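Local coordinates for uncharacterized protein (Desulfovibrio piger ATCC 29098, PDB 4Z48), which is of unknown function but belongs to the DUF1329 family, has a LolA-like domain, and by that kinship may bind a lipid or lipoprotein, at residues Y182-K185 with K186-V190; R103-G107 with S108-A112; D118-N121 with E122-Q125. One frame throughout, in Å; residues are numbered along the deposited sequence.

Interaction 1: Y182-K185 with K186-V190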
loop_
_atom_site.group_PDB
_atom_site.type_symbol
_atom_site.label_atom_id
_atom_site.label_comp_id
_atom_site.label_asym_id
_atom_site.label_seq_id
_atom_site.Cartn_x
_atom_site.Cartn_y
_atom_site.Cartn_z
ATOM N N TYR A 182 6.505 -1.006 -11.424
ATOM C CA TYR A 182 6.963 0.292 -10.919
ATOM C C TYR A 182 8.301 0.638 -11.525
ATOM O O TYR A 182 9.190 -0.216 -11.594
ATOM C CB TYR A 182 7.082 0.305 -9.372
ATOM C CG TYR A 182 5.805 0.305 -8.551
ATOM C CD1 TYR A 182 4.563 0.068 -9.142
ATOM C CD2 TYR A 182 5.850 0.425 -7.165
ATOM C CE1 TYR A 182 3.394 0.017 -8.375
ATOM C CE2 TYR A 182 4.690 0.406 -6.394
ATOM C CZ TYR A 182 3.467 0.184 -6.997
ATOM O OH TYR A 182 2.341 0.144 -6.208
ATOM N N TYR A 183 8.442 1.906 -11.959
ATOM C CA TYR A 183 9.628 2.414 -12.615
ATOM C C TYR A 183 10.281 3.512 -11.781
ATOM O O TYR A 183 9.579 4.323 -11.176
ATOM C CB TYR A 183 9.255 2.910 -14.016
ATOM C CG TYR A 183 8.848 1.762 -14.920
ATOM C CD1 TYR A 183 7.522 1.320 -14.971
ATOM C CD2 TYR A 183 9.798 1.063 -15.657
ATOM C CE1 TYR A 183 7.147 0.251 -15.793
ATOM C CE2 TYR A 183 9.435 -0.006 -16.478
ATOM C CZ TYR A 183 8.117 -0.431 -16.514
ATOM O OH TYR A 183 7.794 -1.508 -17.301
ATOM N N ASP A 184 11.618 3.519 -11.738
ATOM C CA ASP A 184 12.385 4.489 -10.956
ATOM C C ASP A 184 12.598 5.780 -11.782
ATOM O O ASP A 184 12.142 5.852 -12.936
ATOM C CB ASP A 184 13.730 3.891 -10.438
ATOM C CG ASP A 184 14.819 3.542 -11.457
ATOM O OD1 ASP A 184 14.694 3.954 -12.639
ATOM O OD2 ASP A 184 15.808 2.865 -11.067
ATOM N N LYS A 185 13.320 6.766 -11.208
ATOM C CA LYS A 185 13.565 8.061 -11.874
ATOM C C LYS A 185 14.476 7.944 -13.109
ATOM O O LYS A 185 14.590 8.915 -13.870
ATOM C CB LYS A 185 14.156 9.102 -10.895
ATOM C CG LYS A 185 13.322 9.368 -9.648
ATOM C CD LYS A 185 12.022 10.052 -9.942
ATOM C CE LYS A 185 11.780 11.110 -8.911
ATOM N NZ LYS A 185 10.356 11.116 -8.497
ATOM N N LYS A 186 15.134 6.786 -13.295
ATOM C CA LYS A 186 15.996 6.521 -14.450
ATOM C C LYS A 186 15.274 5.602 -15.452
ATOM O O LYS A 186 15.919 5.001 -16.310
ATOM C CB LYS A 186 17.329 5.915 -13.999
ATOM C CG LYS A 186 18.273 6.944 -13.372
ATOM C CD LYS A 186 19.559 6.301 -12.853
ATOM C CE LYS A 186 20.342 7.184 -11.904
ATOM N NZ LYS A 186 21.031 8.297 -12.609
ATOM N N ASP A 187 13.917 5.536 -15.347
ATOM C CA ASP A 187 12.962 4.769 -16.162
ATOM C C ASP A 187 13.223 3.244 -16.099
ATOM O O ASP A 187 12.726 2.497 -16.941
ATOM C CB ASP A 187 12.956 5.270 -17.631
ATOM C CG ASP A 187 12.634 6.746 -17.780
ATOM O OD1 ASP A 187 11.673 7.213 -17.133
ATOM O OD2 ASP A 187 13.370 7.442 -18.517
ATOM N N ARG A 188 13.959 2.780 -15.081
ATOM C CA ARG A 188 14.253 1.348 -14.929
ATOM C C ARG A 188 13.176 0.676 -14.110
ATOM O O ARG A 188 12.699 1.254 -13.125
ATOM C CB ARG A 188 15.631 1.098 -14.247
ATOM C CG ARG A 188 16.820 1.667 -15.008
ATOM C CD ARG A 188 18.081 1.564 -14.178
ATOM N NE ARG A 188 17.937 2.278 -12.908
ATOM C CZ ARG A 188 18.941 2.826 -12.240
ATOM N NH1 ARG A 188 20.180 2.760 -12.718
ATOM N NH2 ARG A 188 18.716 3.462 -11.098
ATOM N N LEU A 189 12.847 -0.565 -14.470
ATOM C CA LEU A 189 11.893 -1.391 -13.716
ATOM C C LEU A 189 12.452 -1.682 -12.318
ATOM O O LEU A 189 13.455 -2.389 -12.195
ATOM C CB LEU A 189 11.596 -2.697 -14.463
ATOM C CG LEU A 189 10.560 -3.620 -13.818
ATOM C CD1 LEU A 189 9.170 -2.993 -13.842
ATOM C CD2 LEU A 189 10.531 -4.948 -14.524
ATOM N N VAL A 190 11.855 -1.074 -11.276
ATOM C CA VAL A 190 12.378 -1.193 -9.900
ATOM C C VAL A 190 11.566 -2.228 -9.071
ATOM O O VAL A 190 12.129 -2.890 -8.177
ATOM C CB VAL A 190 12.498 0.198 -9.176
ATOM C CG1 VAL A 190 11.148 0.866 -8.951
ATOM C CG2 VAL A 190 13.250 0.077 -7.853
HETATM O O HOH W 1 15.369 8.683 -17.137
#
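Tyr183 and Leu189 form an antiparallel non-hydrogen-bonded pair, and beyond them the chain reverses through a type I turn from Asp184 to Asp187, closed by Asp187 N to Asp184 O at 3.0 Å. Asp184 N bonds Arg188 O, and Val190 N reaches Tyr182 O. The carboxylate of Asp184 fills the turn: with chi1 at 67°, CG sits between the backbone N and the carbonyl carbon and OD1 faces the loop amides. Lys186 N (2.9 Å) and Arg188 N (2.8 Å) meet Asp184 OD1 from opposite faces of the carboxylate plane. Asp184 OD2 takes the side-on salt bridge of Arg188, with NE at 2.9 Å on the syn lone pair and NH2 at 3.0 Å from above the carboxylate, although OD2 lies in the guanidinium plane. Leu189 CD1 makes a CH-pi contact over one face of the Tyr183 ring, 4.2 Å from its centroid, while Asp187 O stands at the ring edge; Arg165 adds a cation-pi contact. Water 1 donates a hydrogen bond to Asp187 OD2. With Asp187 in the left-handed region, this is a type I turn with a G1 beta bulge, combined with an Asx turn at Asp184, closing the hairpin of strands 177-184 and 189-201.

Interaction 2: R103-G107 with S108-A112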
loop_
_atom_site.group_PDB
_atom_site.type_symbol
_atom_site.label_atom_id
_atom_site.label_comp_id
_atom_site.label_asym_id
_atom_site.label_seq_id
_atom_site.Cartn_x
_atom_site.Cartn_y
_atom_site.Cartn_z
ATOM N N ARG A 103 10.597 7.610 15.959
ATOM C CA ARG A 103 11.288 8.369 14.910
ATOM C C ARG A 103 10.282 8.688 13.803
ATOM O O ARG A 103 9.529 7.806 13.426
ATOM C CB ARG A 103 12.477 7.558 14.336
ATOM C CG ARG A 103 13.205 8.246 13.166
ATOM C CD ARG A 103 14.388 7.467 12.594
ATOM N NE ARG A 103 14.017 6.281 11.800
ATOM C CZ ARG A 103 13.630 6.287 10.520
ATOM N NH1 ARG A 103 13.454 7.443 9.872
ATOM N NH2 ARG A 103 13.374 5.147 9.894
ATOM N N ARG A 104 10.293 9.921 13.299
ATOM C CA ARG A 104 9.450 10.355 12.193
ATOM C C ARG A 104 10.101 9.859 10.914
ATOM O O ARG A 104 11.329 9.939 10.784
ATOM C CB ARG A 104 9.340 11.909 12.181
ATOM C CG ARG A 104 8.581 12.393 10.956
ATOM C CD ARG A 104 8.516 13.901 10.843
ATOM N NE ARG A 104 7.542 14.488 11.770
ATOM C CZ ARG A 104 6.231 14.577 11.555
ATOM N NH1 ARG A 104 5.690 14.059 10.453
ATOM N NH2 ARG A 104 5.446 15.154 12.451
ATOM N N ILE A 105 9.303 9.351 9.972
ATOM C CA ILE A 105 9.795 8.971 8.644
ATOM C C ILE A 105 9.229 9.993 7.683
ATOM O O ILE A 105 8.008 10.038 7.449
ATOM C CB ILE A 105 9.474 7.524 8.225
ATOM C CG1 ILE A 105 10.071 6.510 9.193
ATOM C CG2 ILE A 105 9.924 7.268 6.774
ATOM C CD1 ILE A 105 9.393 5.131 9.155
ATOM N N SER A 106 10.100 10.853 7.151
ATOM C CA SER A 106 9.644 11.899 6.247
ATOM C C SER A 106 10.639 12.117 5.127
ATOM O O SER A 106 11.772 11.629 5.200
ATOM C CB SER A 106 9.419 13.184 7.042
ATOM O OG SER A 106 10.640 13.725 7.508
ATOM N N GLY A 107 10.234 12.907 4.126
ATOM C CA GLY A 107 11.090 13.220 2.989
ATOM C C GLY A 107 11.558 11.962 2.279
ATOM O O GLY A 107 10.795 11.007 2.142
ATOM N N SER A 108 12.847 11.922 1.932
ATOM C CA SER A 108 13.466 10.800 1.221
ATOM C C SER A 108 13.502 9.519 2.074
ATOM O O SER A 108 13.669 8.429 1.525
ATOM C CB SER A 108 14.873 11.183 0.772
ATOM O OG SER A 108 15.695 11.366 1.907
ATOM N N SER A 109 13.334 9.628 3.418
ATOM C CA SER A 109 13.267 8.420 4.253
ATOM C C SER A 109 12.069 7.518 3.832
ATOM O O SER A 109 12.148 6.304 3.978
ATOM C CB SER A 109 13.179 8.767 5.734
ATOM O OG SER A 109 14.256 9.595 6.147
ATOM N N LYS A 110 11.008 8.110 3.245
ATOM C CA LYS A 110 9.837 7.404 2.702
ATOM C C LYS A 110 10.239 6.377 1.612
ATOM O O LYS A 110 9.471 5.458 1.350
ATOM C CB LYS A 110 8.834 8.407 2.070
ATOM C CG LYS A 110 8.229 9.428 3.012
ATOM C CD LYS A 110 7.168 8.875 3.954
ATOM C CE LYS A 110 6.407 10.056 4.494
ATOM N NZ LYS A 110 5.420 9.651 5.507
ATOM N N PHE A 111 11.409 6.554 0.959
ATOM C CA PHE A 111 11.799 5.670 -0.141
ATOM C C PHE A 111 12.577 4.464 0.318
ATOM O O PHE A 111 12.822 3.584 -0.508
ATOM C CB PHE A 111 12.639 6.404 -1.212
ATOM C CG PHE A 111 12.194 7.782 -1.625
ATOM C CD1 PHE A 111 10.841 8.117 -1.665
ATOM C CD2 PHE A 111 13.119 8.730 -2.032
ATOM C CE1 PHE A 111 10.440 9.408 -2.008
ATOM C CE2 PHE A 111 12.712 10.006 -2.435
ATOM C CZ PHE A 111 11.381 10.342 -2.408
ATOM N N ALA A 112 12.995 4.442 1.602
ATOM C CA ALA A 112 13.742 3.370 2.233
ATOM C C ALA A 112 12.875 2.129 2.425
ATOM O O ALA A 112 11.639 2.195 2.431
ATOM C CB ALA A 112 14.306 3.845 3.586
HETATM O O HOH W 2 12.959 10.864 8.199
#
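Lys110 folds back along the chain it has just left, and its side chain runs beside the carbonyls of Gly107 and Ile105. CB begins the path 3.3 Å from Gly107 O, and CG lies closer still, 3.1 Å from the same oxygen, which also accepts the hydrogen bond of Lys110 N. A bend at chi2 (-74°) then turns the chain toward Ile105: CD passes the Ile105 carbonyl and the CG2 methyl of that residue, and CE comes to 3.4 Å from Ile105 O. The remaining torsions are extended and carry NZ to 3.3 Å from Ile105 O, a weak bond, while the stronger polar partner of the ammonium is Asp90 O. Both of these acceptors are backbone carbonyls, so the lysine links the exit of strand 101-104 to the residue just before strand 91-96.

Alongside, Ile105 CG2 packs 3.6 Å from the carbonyl carbon of Ser109 and also touches Ser109 CB. Ser109 N bonds Ser106 O at 3.1 Å. Water 2 joins the Ser109 hydroxyl to the backbone: its oxygen is 2.7 Å from Ser109 OG, accepts from Ser106 N and donates to Arg104 O. Gly107, at positive phi (57°), leads into the turn, where a CB would clash with Ser108 N. From Ser106 O onward, each carbonyl through Ser109 O receives the amide three residues later, the bonding pattern of a short 3-10 helix, here a few residues beyond strand 101-104, one of the two outermost strands.

Interaction 3: D118-N121 with E122-Q125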
loop_
_atom_site.group_PDB
_atom_site.type_symbol
_atom_site.label_atom_id
_atom_site.label_comp_id
_atom_site.label_asym_id
_atom_site.label_seq_id
_atom_site.Cartn_x
_atom_site.Cartn_y
_atom_site.Cartn_z
ATOM N N ASP A 118 10.646 -5.903 0.473
ATOM C CA ASP A 118 10.663 -5.337 -0.876
ATOM C C ASP A 118 9.667 -4.197 -1.000
ATOM O O ASP A 118 9.644 -3.518 -2.021
ATOM C CB ASP A 118 10.450 -6.427 -1.906
ATOM C CG ASP A 118 11.688 -7.310 -1.919
ATOM O OD1 ASP A 118 12.680 -6.893 -2.483
ATOM O OD2 ASP A 118 11.696 -8.351 -1.208
ATOM N N LEU A 119 8.953 -3.893 0.085
ATOM C CA LEU A 119 8.080 -2.710 0.155
ATOM C C LEU A 119 8.894 -1.530 0.701
ATOM O O LEU A 119 9.730 -1.748 1.588
ATOM C CB LEU A 119 6.918 -2.996 1.125
ATOM C CG LEU A 119 5.734 -3.838 0.680
ATOM C CD1 LEU A 119 6.115 -5.305 0.489
ATOM C CD2 LEU A 119 4.683 -3.833 1.768
ATOM N N SER A 120 8.649 -0.300 0.213
ATOM C CA SER A 120 9.247 0.915 0.744
ATOM C C SER A 120 8.301 1.505 1.767
ATOM O O SER A 120 7.138 1.124 1.774
ATOM C CB SER A 120 9.500 1.915 -0.376
ATOM O OG SER A 120 10.509 1.469 -1.266
ATOM N N ASN A 121 8.767 2.462 2.602
ATOM C CA ASN A 121 7.885 3.124 3.575
ATOM C C ASN A 121 6.706 3.840 2.869
ATOM O O ASN A 121 5.575 3.819 3.366
ATOM C CB ASN A 121 8.674 4.128 4.429
ATOM C CG ASN A 121 9.679 3.470 5.323
ATOM O OD1 ASN A 121 9.443 2.386 5.840
ATOM N ND2 ASN A 121 10.832 4.100 5.495
ATOM N N GLU A 122 6.949 4.400 1.680
ATOM C CA GLU A 122 5.888 5.090 0.941
ATOM C C GLU A 122 4.830 4.118 0.398
ATOM O O GLU A 122 3.703 4.533 0.235
ATOM C CB GLU A 122 6.438 5.968 -0.188
ATOM C CG GLU A 122 7.030 5.225 -1.382
ATOM C CD GLU A 122 7.345 6.144 -2.554
ATOM O OE1 GLU A 122 6.456 6.917 -2.984
ATOM O OE2 GLU A 122 8.492 6.084 -3.046
ATOM N N ASP A 123 5.178 2.835 0.187
ATOM C CA ASP A 123 4.245 1.815 -0.292
ATOM C C ASP A 123 3.156 1.485 0.746
ATOM O O ASP A 123 2.125 0.918 0.376
ATOM C CB ASP A 123 4.998 0.541 -0.686
ATOM C CG ASP A 123 5.944 0.707 -1.857
ATOM O OD1 ASP A 123 5.699 1.583 -2.702
ATOM O OD2 ASP A 123 6.907 -0.066 -1.950
ATOM N N ILE A 124 3.388 1.850 2.032
ATOM C CA ILE A 124 2.502 1.604 3.165
ATOM C C ILE A 124 1.379 2.676 3.268
ATOM O O ILE A 124 0.381 2.422 3.920
ATOM C CB ILE A 124 3.368 1.487 4.451
ATOM C CG1 ILE A 124 4.305 0.244 4.396
ATOM C CG2 ILE A 124 2.578 1.530 5.739
ATOM C CD1 ILE A 124 3.742 -1.020 3.857
ATOM N N GLN A 125 1.501 3.822 2.590
ATOM C CA GLN A 125 0.430 4.842 2.565
ATOM C C GLN A 125 -0.688 4.477 1.547
ATOM O O GLN A 125 -0.586 3.452 0.865
ATOM C CB GLN A 125 1.005 6.212 2.212
ATOM C CG GLN A 125 2.112 6.673 3.154
ATOM C CD GLN A 125 3.037 7.675 2.512
ATOM O OE1 GLN A 125 3.087 7.854 1.283
ATOM N NE2 GLN A 125 3.833 8.312 3.335
#
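Asp123 OD2 is gripped by the amide of Ser120 at 2.8 Å and by the ammonium of Lys191 in a salt bridge. The Ser120 N-H points straight at the oxygen (180°), yet it arrives from above the carboxylate plane. Asp123 CG lies beside its own backbone N (chi1 -64°), which lays the carboxylate back over the preceding turn, and Asp123 CB rests 3.3 Å from Ser120 O. That carbonyl accepts a bond from Asp123 N at 3.0 Å, so the two residues hold each other twice. One step on, Ile124 N bonds Asn121 O at 3.2 Å, and Ile124 CB packs on the same oxygen. On the apolar side, Leu119 CD2 meets Ile124 CD1 at 3.6 Å, the two side chains crossing at about a right angle. The aspartate-to-amide bond resembles one half of a capping box, though 122-124 lack regular helix bonds; the serine hydroxyl bonds Gln162 and Lys191 instead. Asp123 OD1 in turn bonds Tyr163 OH. With an amide, a lysine and a tyrosine hydroxyl around it, the carboxylate would be expected to stay ionised, its charge probably offset by Lys191, while the bond to Ser120 N ties it to the turn that precedes it.

In the fold
From the N terminus the three contacts come in series, each closing a local turn, and none nests in or crosses another. Interaction 2 follows strand 101-104 and interaction 3 lies further along the same connection to strand 133-143, the two outermost strands. They meet through probable backbone hydrogen bonds, Glu122 N to Lys110 O and Asn121 N to Ala112 O, which pair the two turns side by side. Interaction 1 closes the later hairpin of strands 177-184 and 189-201. It touches interaction 3 where the Tyr182 ring packs on Asp123, and Lys191, next after 186-190, makes a salt bridge to Asp123. Interactions 1 and 2 do not touch, their centres lying about 19 Å apart, while 118-125 touches both.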